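Local coordinates for protein NAD-dependent epimerase/dehydratase (Methylobacillus flagellatus KT, PDB 3GPI) that is of unknown function but, as a member of the NAD-dependent epimerase/dehydratase family, probably binds a nicotinamide dinucleotide on a Rossmann-type fold, at residues H103-S108 and T150-S155; L7-G12 and Y69-S74; L121-P126 and L209-D214; G15-R20 and H186-A191; S84-L89 and M137-A142. All blocks are in the same frame, centred on the assembly; numbering follows the deposited sequence. Where two conformers were deposited one is given.

Contact 1 of 5, residues H103-S108 and T150-S155; sequences HVFFVS and TILRFS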
# COMPACT_ATOMS: atom_id res chain seq x y z
N HIS A 103 1.29 -18.76 1.23
CA HIS A 103 1.86 -17.48 1.61
C HIS A 103 0.77 -16.47 1.81
O HIS A 103 -0.23 -16.45 1.11
CB HIS A 103 2.84 -16.95 0.55
CG HIS A 103 3.96 -16.14 1.13
ND1 HIS A 103 4.99 -16.69 1.85
CD2 HIS A 103 4.15 -14.80 1.19
CE1 HIS A 103 5.82 -15.74 2.25
NE2 HIS A 103 5.32 -14.58 1.87
N VAL A 104 1.00 -15.60 2.80
CA VAL A 104 0.15 -14.44 3.02
C VAL A 104 0.94 -13.15 2.79
O VAL A 104 1.98 -12.95 3.40
CB VAL A 104 -0.39 -14.41 4.44
CG1 VAL A 104 -1.24 -13.16 4.65
CG2 VAL A 104 -1.20 -15.65 4.73
N PHE A 105 0.48 -12.29 1.89
CA PHE A 105 1.03 -10.94 1.74
C PHE A 105 0.09 -9.98 2.45
O PHE A 105 -1.11 -9.92 2.12
CB PHE A 105 1.17 -10.55 0.26
CG PHE A 105 2.19 -11.36 -0.48
CD1 PHE A 105 3.53 -10.99 -0.43
CD2 PHE A 105 1.85 -12.53 -1.18
CE1 PHE A 105 4.49 -11.71 -1.10
CE2 PHE A 105 2.83 -13.26 -1.86
CZ PHE A 105 4.14 -12.87 -1.82
N PHE A 106 0.62 -9.25 3.44
CA PHE A 106 -0.24 -8.39 4.22
C PHE A 106 0.17 -6.95 3.98
O PHE A 106 1.35 -6.60 4.21
CB PHE A 106 -0.08 -8.77 5.70
CG PHE A 106 -0.83 -7.88 6.64
CD1 PHE A 106 -2.19 -8.04 6.85
CD2 PHE A 106 -0.16 -6.88 7.33
CE1 PHE A 106 -2.90 -7.19 7.73
CE2 PHE A 106 -0.84 -6.03 8.21
CZ PHE A 106 -2.21 -6.17 8.41
N VAL A 107 -0.78 -6.11 3.56
CA VAL A 107 -0.50 -4.71 3.29
C VAL A 107 -0.69 -3.94 4.57
O VAL A 107 -1.79 -3.75 5.07
CB VAL A 107 -1.36 -4.13 2.16
CG1 VAL A 107 -1.02 -2.66 1.90
CG2 VAL A 107 -1.21 -4.96 0.86
N SER A 108 0.43 -3.47 5.08
CA SER A 108 0.46 -2.66 6.30
C SER A 108 0.77 -1.23 5.90
O SER A 108 0.65 -0.84 4.73
CB SER A 108 1.53 -3.25 7.18
OG SER A 108 1.63 -2.58 8.45
N THR A 150 4.68 -12.23 4.25
CA THR A 150 5.45 -11.03 3.98
C THR A 150 4.54 -9.87 4.29
O THR A 150 3.47 -9.72 3.72
CB THR A 150 5.84 -10.96 2.52
OG1 THR A 150 6.69 -12.07 2.22
CG2 THR A 150 6.59 -9.63 2.24
N ILE A 151 5.00 -9.04 5.23
CA ILE A 151 4.33 -7.80 5.57
C ILE A 151 4.93 -6.71 4.68
O ILE A 151 6.14 -6.58 4.53
CB ILE A 151 4.61 -7.48 7.03
CG1 ILE A 151 3.90 -8.48 7.94
CG2 ILE A 151 4.18 -6.04 7.37
CD1 ILE A 151 4.48 -8.47 9.32
N LEU A 152 4.02 -5.94 4.07
CA LEU A 152 4.41 -4.86 3.17
C LEU A 152 3.96 -3.55 3.80
O LEU A 152 2.75 -3.22 3.75
CB LEU A 152 3.71 -5.07 1.82
CG LEU A 152 4.08 -6.41 1.18
CD1 LEU A 152 3.14 -6.69 0.02
CD2 LEU A 152 5.53 -6.45 0.75
N ARG A 153 4.90 -2.80 4.40
CA ARG A 153 4.50 -1.51 4.99
C ARG A 153 4.56 -0.43 3.92
O ARG A 153 5.65 -0.02 3.52
CB ARG A 153 5.46 -1.16 6.14
CG ARG A 153 5.20 -2.04 7.36
CD ARG A 153 6.16 -1.73 8.50
NE ARG A 153 5.95 -2.66 9.60
CZ ARG A 153 6.87 -2.95 10.53
NH1 ARG A 153 8.06 -2.38 10.50
NH2 ARG A 153 6.58 -3.84 11.45
N PHE A 154 3.38 -0.10 3.38
CA PHE A 154 3.30 0.88 2.29
C PHE A 154 3.38 2.30 2.88
O PHE A 154 2.77 2.57 3.93
CB PHE A 154 1.94 0.77 1.61
CG PHE A 154 1.86 -0.24 0.48
CD1 PHE A 154 1.28 0.15 -0.72
CD2 PHE A 154 2.32 -1.52 0.63
CE1 PHE A 154 1.18 -0.77 -1.78
CE2 PHE A 154 2.26 -2.43 -0.45
CZ PHE A 154 1.67 -2.08 -1.64
N SER A 155 4.15 3.17 2.22
CA SER A 155 4.04 4.60 2.52
C SER A 155 2.76 5.15 1.90
O SER A 155 1.85 4.39 1.58
CB SER A 155 5.30 5.30 2.07
OG SER A 155 5.56 5.15 0.70
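The Phe105 ring carries His103 on one face, CD2 standing 3.5 Å above its plane toward the rim. At the other end of the strand pair, Val107 CG1 forms a CH-pi contact over one face of Phe154, 4.0 Å from the ring centroid, while Leu152 CB lies at that ring's edge. The imidazole of His103 works through its own edge: NE2 donates to Thr150 OG1 at 2.9 Å, almost straight (173°) and in the ring plane. Thr150 OG1 stands beside its backbone N and passes its hydrogen bond on to the carbonyl of Glu207, and ND1 of the same imidazole meets Ser148 OG. An alanine at His103 would remove the NE2 bond and the imidazole on Phe105, and would probably leave the Thr150 hydroxyl less firmly oriented where the strands begin to pair. Between parallel strands 103-109 and 149-158, backbone bonds alternate from Thr150 N to Val104 O (2.9 Å) as far as Phe154 N to Ser108 O (3.1 Å). The first lies nearly along its carbonyl axis; the last arrives well above the carbonyl plane. On the face holding Phe106, Ile151, Ser108 and Arg153, Ser108 OG sits 3.8 Å from Arg153 CG, but both polar ends turn to Glu141 of helix 132-143. This buried carboxylate, paired with a guanidinium and a hydroxyl, is therefore likely to remain ionised.

Contact 2 of 5, residues L7-G12 and Y69-S74; sequences LIAGCG and YCVAAS
Cys70 N donates to Ala9 O at 2.8 Å, nearly along the C=O axis, the hydrogen bond by which strands 6-9 and 66-69 end side by side. Around it, Ala9 CB rests 3.7 Å from Tyr69 CD1, and Val71 CG2, placed beside its own backbone N, comes to 3.4 Å from Ala9 O while also lying over one face of the Tyr69 ring near its rim. On the other side of the strands, Ile8 CG2 touches Cys70 SG at 4.0 Å. Beyond Ala9 the chain leaves the sheet through Gly10 and Gly12; with Gly15 in the first turn of helix 13-24 they make a pattern consistent with the GxGxxG motif of a Rossmann fold, Gly12 being the N-cap of that helix. Gly10 has backbone angles (107°, 112°) that by themselves call for glycine, and a CB would stand only 3.1 Å from Cys70 CB. Its buried carbonyl oxygen, 3.9 Å from Cys70 CB, has no hydrogen-bonding partner in the model. Farther out, backbone bonds from Ala9 to Val68 and from Ile8 to Thr30 and Leu32 fix the strand between its two neighbours, and Leu89 and Thr92 of helix 86-95 pack against the Tyr69 ring.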
# COMPACT_ATOMS: atom_id res chain seq x y z
N LEU A 7 -6.29 -15.14 -3.71
CA LEU A 7 -7.44 -14.43 -3.13
C LEU A 7 -6.94 -13.08 -2.64
O LEU A 7 -5.97 -13.02 -1.89
CB LEU A 7 -8.02 -15.21 -1.96
CG LEU A 7 -9.10 -14.51 -1.15
CD1 LEU A 7 -10.28 -14.07 -1.98
CD2 LEU A 7 -9.51 -15.45 -0.03
N ILE A 8 -7.58 -12.01 -3.13
CA ILE A 8 -7.25 -10.65 -2.68
C ILE A 8 -8.40 -10.18 -1.79
O ILE A 8 -9.53 -10.02 -2.29
CB ILE A 8 -7.10 -9.70 -3.87
CG1 ILE A 8 -5.94 -10.17 -4.79
CG2 ILE A 8 -6.87 -8.26 -3.37
CD1 ILE A 8 -5.84 -9.44 -6.12
N ALA A 9 -8.15 -10.01 -0.50
CA ALA A 9 -9.18 -9.52 0.41
C ALA A 9 -9.04 -8.02 0.48
O ALA A 9 -8.04 -7.51 0.98
CB ALA A 9 -9.03 -10.11 1.76
N GLY A 10 -10.06 -7.32 -0.01
CA GLY A 10 -10.05 -5.88 -0.09
C GLY A 10 -9.87 -5.47 -1.53
O GLY A 10 -8.79 -5.66 -2.11
N CYS A 11 -10.91 -4.88 -2.11
CA CYS A 11 -10.91 -4.52 -3.52
C CYS A 11 -10.99 -3.01 -3.74
O CYS A 11 -11.74 -2.51 -4.59
CB CYS A 11 -12.04 -5.21 -4.27
SG CYS A 11 -11.86 -7.01 -4.32
N GLY A 12 -10.20 -2.29 -2.96
CA GLY A 12 -9.95 -0.90 -3.30
C GLY A 12 -9.01 -0.79 -4.48
O GLY A 12 -8.75 -1.76 -5.23
N TYR A 69 -3.84 -9.62 1.64
CA TYR A 69 -4.81 -9.01 2.51
C TYR A 69 -4.57 -7.51 2.53
O TYR A 69 -3.54 -7.06 3.02
CB TYR A 69 -4.69 -9.61 3.91
CG TYR A 69 -5.83 -9.27 4.83
CD1 TYR A 69 -6.97 -10.06 4.86
CD2 TYR A 69 -5.77 -8.15 5.65
CE1 TYR A 69 -8.03 -9.74 5.68
CE2 TYR A 69 -6.81 -7.83 6.50
CZ TYR A 69 -7.94 -8.63 6.49
OH TYR A 69 -8.98 -8.30 7.32
N CYS A 70 -5.54 -6.78 1.99
CA CYS A 70 -5.48 -5.32 1.84
C CYS A 70 -6.44 -4.59 2.79
O CYS A 70 -6.35 -3.37 2.89
CB CYS A 70 -5.88 -4.96 0.43
SG CYS A 70 -4.99 -5.79 -0.87
N VAL A 71 -7.31 -5.33 3.49
CA VAL A 71 -8.41 -4.69 4.25
C VAL A 71 -7.90 -3.77 5.39
O VAL A 71 -8.40 -2.66 5.54
CB VAL A 71 -9.43 -5.74 4.78
CG1 VAL A 71 -10.52 -5.08 5.67
CG2 VAL A 71 -10.03 -6.51 3.60
N ALA A 72 -6.89 -4.21 6.13
CA ALA A 72 -6.38 -3.43 7.27
C ALA A 72 -5.81 -2.12 6.75
O ALA A 72 -6.05 -1.04 7.33
CB ALA A 72 -5.34 -4.24 8.08
N ALA A 73 -5.11 -2.17 5.61
CA ALA A 73 -4.61 -0.93 5.00
C ALA A 73 -5.72 0.07 4.62
O ALA A 73 -5.58 1.28 4.87
CB ALA A 73 -3.70 -1.25 3.80
N SER A 74 -6.81 -0.43 4.02
CA SER A 74 -7.98 0.41 3.73
C SER A 74 -8.63 0.95 4.99
O SER A 74 -9.08 2.10 5.01
CB SER A 74 -9.02 -0.36 2.93
OG SER A 74 -8.48 -0.72 1.67

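Contact 3 of 5, residues L121-P126 and L209-D214; sequences LDEDTP and LYIVTD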
# COMPACT_ATOMS: atom_id res chain seq x y z
N LEU A 121 14.88 5.46 8.19
CA LEU A 121 14.48 4.23 8.86
C LEU A 121 14.29 3.13 7.84
O LEU A 121 13.91 3.39 6.70
CB LEU A 121 13.14 4.41 9.59
CG LEU A 121 13.05 5.62 10.52
CD1 LEU A 121 11.75 5.61 11.28
CD2 LEU A 121 14.27 5.65 11.42
N ASP A 122 14.53 1.90 8.28
CA ASP A 122 14.26 0.76 7.44
C ASP A 122 13.64 -0.39 8.24
O ASP A 122 13.15 -0.20 9.35
CB ASP A 122 15.49 0.36 6.65
CG ASP A 122 16.60 -0.17 7.52
OD1 ASP A 122 16.34 -0.57 8.70
OD2 ASP A 122 17.74 -0.19 6.99
N GLU A 123 13.56 -1.59 7.64
CA GLU A 123 12.87 -2.70 8.30
C GLU A 123 13.54 -3.14 9.59
O GLU A 123 12.88 -3.78 10.43
CB GLU A 123 12.77 -3.92 7.34
CG GLU A 123 12.00 -3.67 6.01
CD GLU A 123 12.86 -2.99 4.91
OE1 GLU A 123 14.05 -2.63 5.11
OE2 GLU A 123 12.34 -2.77 3.79
N ASP A 124 14.81 -2.79 9.75
CA ASP A 124 15.53 -3.14 10.98
C ASP A 124 15.18 -2.23 12.15
O ASP A 124 15.44 -2.57 13.31
CB ASP A 124 17.04 -3.09 10.76
CG ASP A 124 17.54 -4.07 9.71
OD1 ASP A 124 16.87 -5.07 9.40
OD2 ASP A 124 18.67 -3.83 9.23
N THR A 125 14.61 -1.08 11.86
CA THR A 125 14.24 -0.10 12.89
C THR A 125 12.95 -0.54 13.60
O THR A 125 11.90 -0.71 12.94
CB THR A 125 13.93 1.27 12.22
OG1 THR A 125 15.00 1.64 11.34
CG2 THR A 125 13.72 2.35 13.33
N PRO A 126 12.96 -0.71 14.94
CA PRO A 126 11.70 -1.08 15.55
C PRO A 126 10.68 0.07 15.47
O PRO A 126 11.02 1.19 15.84
CB PRO A 126 12.07 -1.37 17.03
CG PRO A 126 13.55 -1.55 17.02
CD PRO A 126 14.08 -0.71 15.91
N LEU A 209 9.41 -8.94 5.70
CA LEU A 209 9.00 -7.54 5.83
C LEU A 209 9.72 -6.68 4.83
O LEU A 209 10.92 -6.73 4.70
CB LEU A 209 9.36 -7.08 7.26
CG LEU A 209 9.12 -5.61 7.62
CD1 LEU A 209 7.66 -5.21 7.55
CD2 LEU A 209 9.66 -5.30 9.06
N TYR A 210 8.94 -5.83 4.14
CA TYR A 210 9.51 -4.76 3.29
C TYR A 210 8.78 -3.49 3.57
O TYR A 210 7.56 -3.48 3.76
CB TYR A 210 9.26 -5.00 1.79
CG TYR A 210 9.91 -6.23 1.18
CD1 TYR A 210 11.18 -6.16 0.61
CD2 TYR A 210 9.25 -7.44 1.19
CE1 TYR A 210 11.76 -7.30 0.04
CE2 TYR A 210 9.83 -8.59 0.62
CZ TYR A 210 11.07 -8.50 0.06
OH TYR A 210 11.58 -9.68 -0.46
N ILE A 211 9.54 -2.41 3.53
CA ILE A 211 8.98 -1.07 3.39
C ILE A 211 8.77 -0.86 1.88
O ILE A 211 9.69 -1.05 1.07
CB ILE A 211 9.93 -0.01 3.95
CG1 ILE A 211 9.98 -0.17 5.48
CG2 ILE A 211 9.37 1.42 3.64
CD1 ILE A 211 10.96 0.77 6.20
N VAL A 212 7.55 -0.49 1.49
CA VAL A 212 7.22 -0.27 0.08
C VAL A 212 7.07 1.22 -0.11
O VAL A 212 6.05 1.80 0.28
CB VAL A 212 5.94 -1.05 -0.29
CG1 VAL A 212 5.70 -0.96 -1.79
CG2 VAL A 212 6.11 -2.52 0.03
N THR A 213 8.11 1.82 -0.67
CA THR A 213 8.20 3.28 -0.82
C THR A 213 9.14 3.59 -1.97
O THR A 213 9.93 2.72 -2.37
CB THR A 213 8.60 3.95 0.52
OG1 THR A 213 8.32 5.35 0.48
CG2 THR A 213 10.08 3.70 0.84
N ASP A 214 9.05 4.79 -2.54
CA ASP A 214 9.91 5.11 -3.68
C ASP A 214 11.26 5.65 -3.23
O ASP A 214 11.56 5.60 -2.05
CB ASP A 214 9.21 6.01 -4.70
CG ASP A 214 9.15 7.49 -4.27
OD1 ASP A 214 9.84 7.92 -3.33
OD2 ASP A 214 8.45 8.23 -4.98
O HOH W 1 12.44 -1.68 1.28
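A type I beta turn, Asp122 to Thr125, in the loop between strand 120-121 and helix 132-143 sends one carboxylate to strand 209-212, on the side turned away from strand 149-158. Glu123 leaves the turn with CG beside its backbone N and bends at chi2 (82°), so that OE2 arrives at the strand backbone. There it accepts from Ile211 N at 2.8 Å through its anti lone pair, in a practically straight bond (177°). A water hydrogen-bonded to OE2 (2.7 Å) and to Ile211 O (2.8 Å) extends the link along the strand, while OE1 forms a salt bridge with Arg253. Apolar contacts flank the carboxylate: Glu123 CB lies 3.8 Å from Leu209 CD2, and Ile211 CD1 presses on the backbone of the turn, 3.5 Å from Asp122 CA. An alanine at Glu123 would take away the acceptor of Ile211 N and one of the loop's two salt bridges to Arg253, leaving that from Asp124, and the lost OE2 bond would probably loosen the turn from the strand. The turn is braced from within, Thr125 N donating to Asp122 O and Asp124 N to Asp122 OD1 at 2.9 Å, which makes Asp122 the head of an Asx turn laid over a type I turn.

Contact 4 of 5, residues G15-R20 and H186-A191; sequences GLELAR and HRDDGA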
# COMPACT_ATOMS: atom_id res chain seq x y z
N GLY A 15 -5.93 -3.23 -4.63
CA GLY A 15 -6.32 -4.62 -4.89
C GLY A 15 -6.79 -4.82 -6.32
O GLY A 15 -6.53 -5.86 -6.92
N LEU A 16 -7.48 -3.83 -6.88
CA LEU A 16 -7.95 -3.93 -8.25
C LEU A 16 -6.82 -3.89 -9.25
O LEU A 16 -6.81 -4.66 -10.22
CB LEU A 16 -9.01 -2.88 -8.58
CG LEU A 16 -10.33 -3.14 -7.87
CD1 LEU A 16 -11.24 -1.91 -7.85
CD2 LEU A 16 -10.99 -4.30 -8.63
N GLU A 17 -5.84 -3.03 -9.01
CA GLU A 17 -4.71 -2.97 -9.91
C GLU A 17 -3.86 -4.22 -9.82
O GLU A 17 -3.39 -4.72 -10.84
CB GLU A 17 -3.87 -1.70 -9.64
CG GLU A 17 -2.58 -1.57 -10.46
CD GLU A 17 -2.78 -1.43 -11.96
OE1 GLU A 17 -3.93 -1.20 -12.41
OE2 GLU A 17 -1.77 -1.58 -12.67
N LEU A 18 -3.72 -4.76 -8.61
CA LEU A 18 -3.02 -6.02 -8.42
C LEU A 18 -3.75 -7.13 -9.17
O LEU A 18 -3.13 -7.94 -9.86
CB LEU A 18 -2.95 -6.31 -6.93
CG LEU A 18 -2.29 -7.67 -6.62
CD1 LEU A 18 -0.89 -7.79 -7.21
CD2 LEU A 18 -2.26 -7.86 -5.10
N ALA A 19 -5.07 -7.18 -9.01
CA ALA A 19 -5.83 -8.23 -9.70
C ALA A 19 -5.61 -8.15 -11.20
O ALA A 19 -5.44 -9.18 -11.86
CB ALA A 19 -7.32 -8.14 -9.36
N ARG A 20 -5.61 -6.94 -11.74
CA ARG A 20 -5.46 -6.77 -13.19
C ARG A 20 -4.14 -7.34 -13.66
O ARG A 20 -4.06 -8.07 -14.65
CB ARG A 20 -5.60 -5.28 -13.54
CG ARG A 20 -5.57 -4.96 -15.03
CD ARG A 20 -5.47 -3.43 -15.32
NE ARG A 20 -4.15 -2.89 -14.94
CZ ARG A 20 -3.05 -2.97 -15.69
NH1 ARG A 20 -3.10 -3.57 -16.88
NH2 ARG A 20 -1.90 -2.45 -15.27
N HIS A 186 3.61 4.88 -5.65
CA HIS A 186 2.54 4.95 -6.62
C HIS A 186 1.74 3.65 -6.56
O HIS A 186 2.32 2.56 -6.43
CB HIS A 186 3.16 5.09 -8.01
CG HIS A 186 2.17 5.45 -9.09
ND1 HIS A 186 1.22 4.56 -9.57
CD2 HIS A 186 2.00 6.60 -9.78
CE1 HIS A 186 0.52 5.16 -10.52
NE2 HIS A 186 0.97 6.39 -10.67
N ARG A 187 0.42 3.75 -6.64
CA ARG A 187 -0.45 2.57 -6.68
C ARG A 187 0.07 1.48 -7.60
O ARG A 187 0.05 0.29 -7.24
CB ARG A 187 -1.85 2.98 -7.14
CG ARG A 187 -2.87 1.83 -7.25
CD ARG A 187 -3.99 2.22 -8.24
NE ARG A 187 -3.53 2.24 -9.63
CZ ARG A 187 -4.28 2.58 -10.66
NH1 ARG A 187 -5.54 2.96 -10.48
NH2 ARG A 187 -3.75 2.58 -11.88
N ASP A 188 0.54 1.83 -8.79
CA ASP A 188 0.94 0.79 -9.74
C ASP A 188 2.23 0.12 -9.33
O ASP A 188 2.44 -1.05 -9.62
CB ASP A 188 1.12 1.36 -11.13
CG ASP A 188 -0.18 1.82 -11.77
OD1 ASP A 188 -1.28 1.64 -11.24
OD2 ASP A 188 -0.08 2.32 -12.92
N ASP A 189 3.15 0.85 -8.68
CA ASP A 189 4.32 0.17 -8.12
C ASP A 189 3.98 -0.71 -6.94
O ASP A 189 4.58 -1.77 -6.76
CB ASP A 189 5.39 1.21 -7.70
CG ASP A 189 6.26 1.62 -8.86
OD1 ASP A 189 6.75 0.70 -9.55
OD2 ASP A 189 6.52 2.84 -9.03
N GLY A 190 3.07 -0.29 -6.06
CA GLY A 190 2.68 -1.15 -4.95
C GLY A 190 2.10 -2.46 -5.51
O GLY A 190 2.45 -3.54 -5.03
N ALA A 191 1.21 -2.36 -6.51
CA ALA A 191 0.62 -3.55 -7.07
C ALA A 191 1.65 -4.39 -7.80
O ALA A 191 1.65 -5.62 -7.63
CB ALA A 191 -0.49 -3.15 -8.05
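Glu17 leaves helix 13-24 with CG anti to its backbone N (chi1 176°) and runs across the start of helix 187-201. Its CB lies 4.0 Å from Ala191 CB; CG settles closer on the same methyl, at 3.6 Å. A bend at chi2 (64°) then turns the carboxylate toward the charged side chains. OE1 receives Arg20 NE from above the carboxylate plane and also lies over one face of the Arg187 guanidinium, 3.8 Å from NH2. That second pairing is a long salt bridge of charges alone, the two planes being almost parallel and no N-H aimed at the oxygen. OE2 takes Arg20 NH2 on its syn lone pair at 2.7 Å and is shared with Arg21. Asp188 OD1 comes within 3.6 Å of the same OE2, a repulsion probably eased because Arg187 grips OD1 side-on with both NE and NH2 (2.7 Å from the latter). Asp188 N is in turn bound by ND1 of His186, the N-cap of its helix, which suggests an imidazole without a proton on ND1. Beneath this network Leu18 CD1 meets Ala191 O at 3.4 Å. The short segments cross at -56°, and the small Ala191 lets their backbones come close where helix 13-24, which follows a glycine-rich turn consistent with that of a Rossmann fold, meets helix 187-201.

Contact 5 of 5, residues S84-L89 and M137-A142; sequences SYVEGL and MLEAEA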
# COMPACT_ATOMS: atom_id res chain seq x y z
N SER A 84 -11.03 -2.72 15.50
CA SER A 84 -9.78 -3.49 15.40
C SER A 84 -9.52 -3.99 13.97
O SER A 84 -10.47 -4.21 13.23
CB SER A 84 -9.83 -4.66 16.39
OG SER A 84 -9.02 -5.76 15.98
N TYR A 85 -8.24 -4.15 13.60
CA TYR A 85 -7.85 -4.65 12.26
C TYR A 85 -7.53 -6.12 12.27
O TYR A 85 -7.68 -6.82 11.26
CB TYR A 85 -6.61 -3.93 11.70
CG TYR A 85 -6.62 -2.41 11.65
CD1 TYR A 85 -5.42 -1.70 11.51
CD2 TYR A 85 -7.82 -1.69 11.72
CE1 TYR A 85 -5.40 -0.32 11.46
CE2 TYR A 85 -7.81 -0.29 11.67
CZ TYR A 85 -6.59 0.38 11.53
OH TYR A 85 -6.57 1.74 11.48
N VAL A 86 -7.02 -6.60 13.41
CA VAL A 86 -6.55 -7.97 13.55
C VAL A 86 -7.74 -8.94 13.42
O VAL A 86 -7.58 -10.06 12.94
CB VAL A 86 -5.79 -8.18 14.88
CG1 VAL A 86 -6.74 -8.04 16.08
CG2 VAL A 86 -5.04 -9.52 14.90
N GLU A 87 -8.92 -8.48 13.85
CA GLU A 87 -10.18 -9.26 13.76
C GLU A 87 -10.40 -9.79 12.36
O GLU A 87 -10.60 -11.01 12.17
CB GLU A 87 -11.38 -8.37 14.16
CG GLU A 87 -12.40 -9.04 15.06
CD GLU A 87 -12.01 -8.98 16.53
OE1 GLU A 87 -10.80 -8.86 16.83
OE2 GLU A 87 -12.92 -9.05 17.39
N GLY A 88 -10.41 -8.88 11.39
CA GLY A 88 -10.68 -9.18 9.99
C GLY A 88 -9.69 -10.18 9.41
O GLY A 88 -10.07 -11.09 8.63
N LEU A 89 -8.42 -10.00 9.75
CA LEU A 89 -7.36 -10.91 9.33
C LEU A 89 -7.49 -12.28 10.00
O LEU A 89 -7.31 -13.33 9.38
CB LEU A 89 -5.99 -10.29 9.63
CG LEU A 89 -4.75 -11.16 9.35
CD1 LEU A 89 -4.63 -11.55 7.85
CD2 LEU A 89 -3.49 -10.46 9.83
N MET A 137 -2.51 -1.63 13.61
CA MET A 137 -1.80 -2.24 12.52
C MET A 137 -0.71 -3.20 12.97
O MET A 137 -0.57 -4.31 12.43
CB MET A 137 -1.19 -1.14 11.66
CG MET A 137 -0.69 -1.64 10.33
SD MET A 137 -1.86 -2.59 9.24
CE MET A 137 -2.69 -1.33 8.46
N LEU A 138 0.05 -2.80 13.99
CA LEU A 138 1.03 -3.72 14.54
C LEU A 138 0.34 -4.96 15.17
O LEU A 138 0.91 -6.05 15.11
CB LEU A 138 1.99 -3.04 15.53
CG LEU A 138 2.93 -2.00 14.92
CD1 LEU A 138 3.70 -1.30 16.10
CD2 LEU A 138 3.91 -2.58 13.88
N GLU A 139 -0.86 -4.80 15.75
CA GLU A 139 -1.60 -5.93 16.30
C GLU A 139 -2.02 -6.90 15.19
O GLU A 139 -1.93 -8.13 15.38
CB GLU A 139 -2.81 -5.43 17.08
CG GLU A 139 -3.75 -6.52 17.53
CD GLU A 139 -4.73 -6.02 18.54
OE1 GLU A 139 -5.57 -5.17 18.18
OE2 GLU A 139 -4.66 -6.50 19.69
N ALA A 140 -2.46 -6.37 14.04
CA ALA A 140 -2.83 -7.20 12.89
C ALA A 140 -1.58 -7.92 12.34
O ALA A 140 -1.66 -9.11 12.00
CB ALA A 140 -3.54 -6.39 11.80
N GLU A 141 -0.46 -7.20 12.26
CA GLU A 141 0.81 -7.77 11.79
C GLU A 141 1.25 -8.95 12.62
O GLU A 141 1.73 -9.95 12.08
CB GLU A 141 1.93 -6.72 11.83
CG GLU A 141 2.00 -5.77 10.64
CD GLU A 141 3.23 -4.89 10.67
OE1 GLU A 141 4.24 -5.23 11.30
OE2 GLU A 141 3.23 -3.84 10.02
N ALA A 142 1.07 -8.83 13.93
CA ALA A 142 1.70 -9.72 14.91
C ALA A 142 1.31 -11.16 14.67
O ALA A 142 2.15 -12.07 14.82
CB ALA A 142 1.30 -9.31 16.33
O HOH W 2 -5.92 -4.64 15.12
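A bridging water is the best-held polar atom here, held by two clear hydrogen bonds: it accepts from Val86 N at 2.8 Å and donates to Glu139 OE1 at 3.1 Å. It thereby links the first turn of helix 86-95 to an exposed side chain of helix 132-143, for which a second conformer also exists. Ser84 OG, anti to its own backbone N, adds a weak capping bond from Glu87 N (3.5 Å). The remaining contact is apolar and tight, with Val86 CA only 3.9 Å from Ala140 CA. Val86 is wedged against the facing helix. Its CG1 takes the crowded position between backbone N and carbonyl carbon (chi1 67°) and lies against Glu139 CG at 3.7 Å, whereas CG2 points at Glu139 O, 3.4 Å away. So near an approach depends on the small Ala140, whose methyl rests against the CB of Tyr85 and the backbone of Val86. One turn on, Leu89 CD2 is pressed to 3.1 Å from Ala140 O, a short contact for a methyl. The Tyr85 ring crosses Met137 at about a right angle, its CD1 3.6 Å from Met137 N and its CE1 alongside the methionine methyl, which the bends at chi2 and chi3 bring back toward the ring. Tyr85 also packs on Ala72 and Tyr76 of helix 71-76, while Met137 and Ala140 rest on Phe106 of strand 103-109, so that the two helices lie side by side over one face of the central sheet.

Overall arrangement
Contacts 1, 2 and 3 all reach the central mixed sheet. Contact 2 joins strands 6-9 and 66-69, contact 1 continues with 103-109 and 149-158, and contact 3 lies beyond, on 209-212; contacts 2 and 3 have centres about 20 Å apart on opposite sides of the chain's centre. Contacts 4 and 5, with centres about 22 Å apart, pack helices that touch the sheet through its opposite faces. Along the chain contact 2 closes before contact 1 opens, contacts 1 and 3 interleave, and contact 4 encloses both 1 and 5. The glycine-rich loop links contacts 2 and 4, consistent with a Rossmann-type core that binds a dinucleotide.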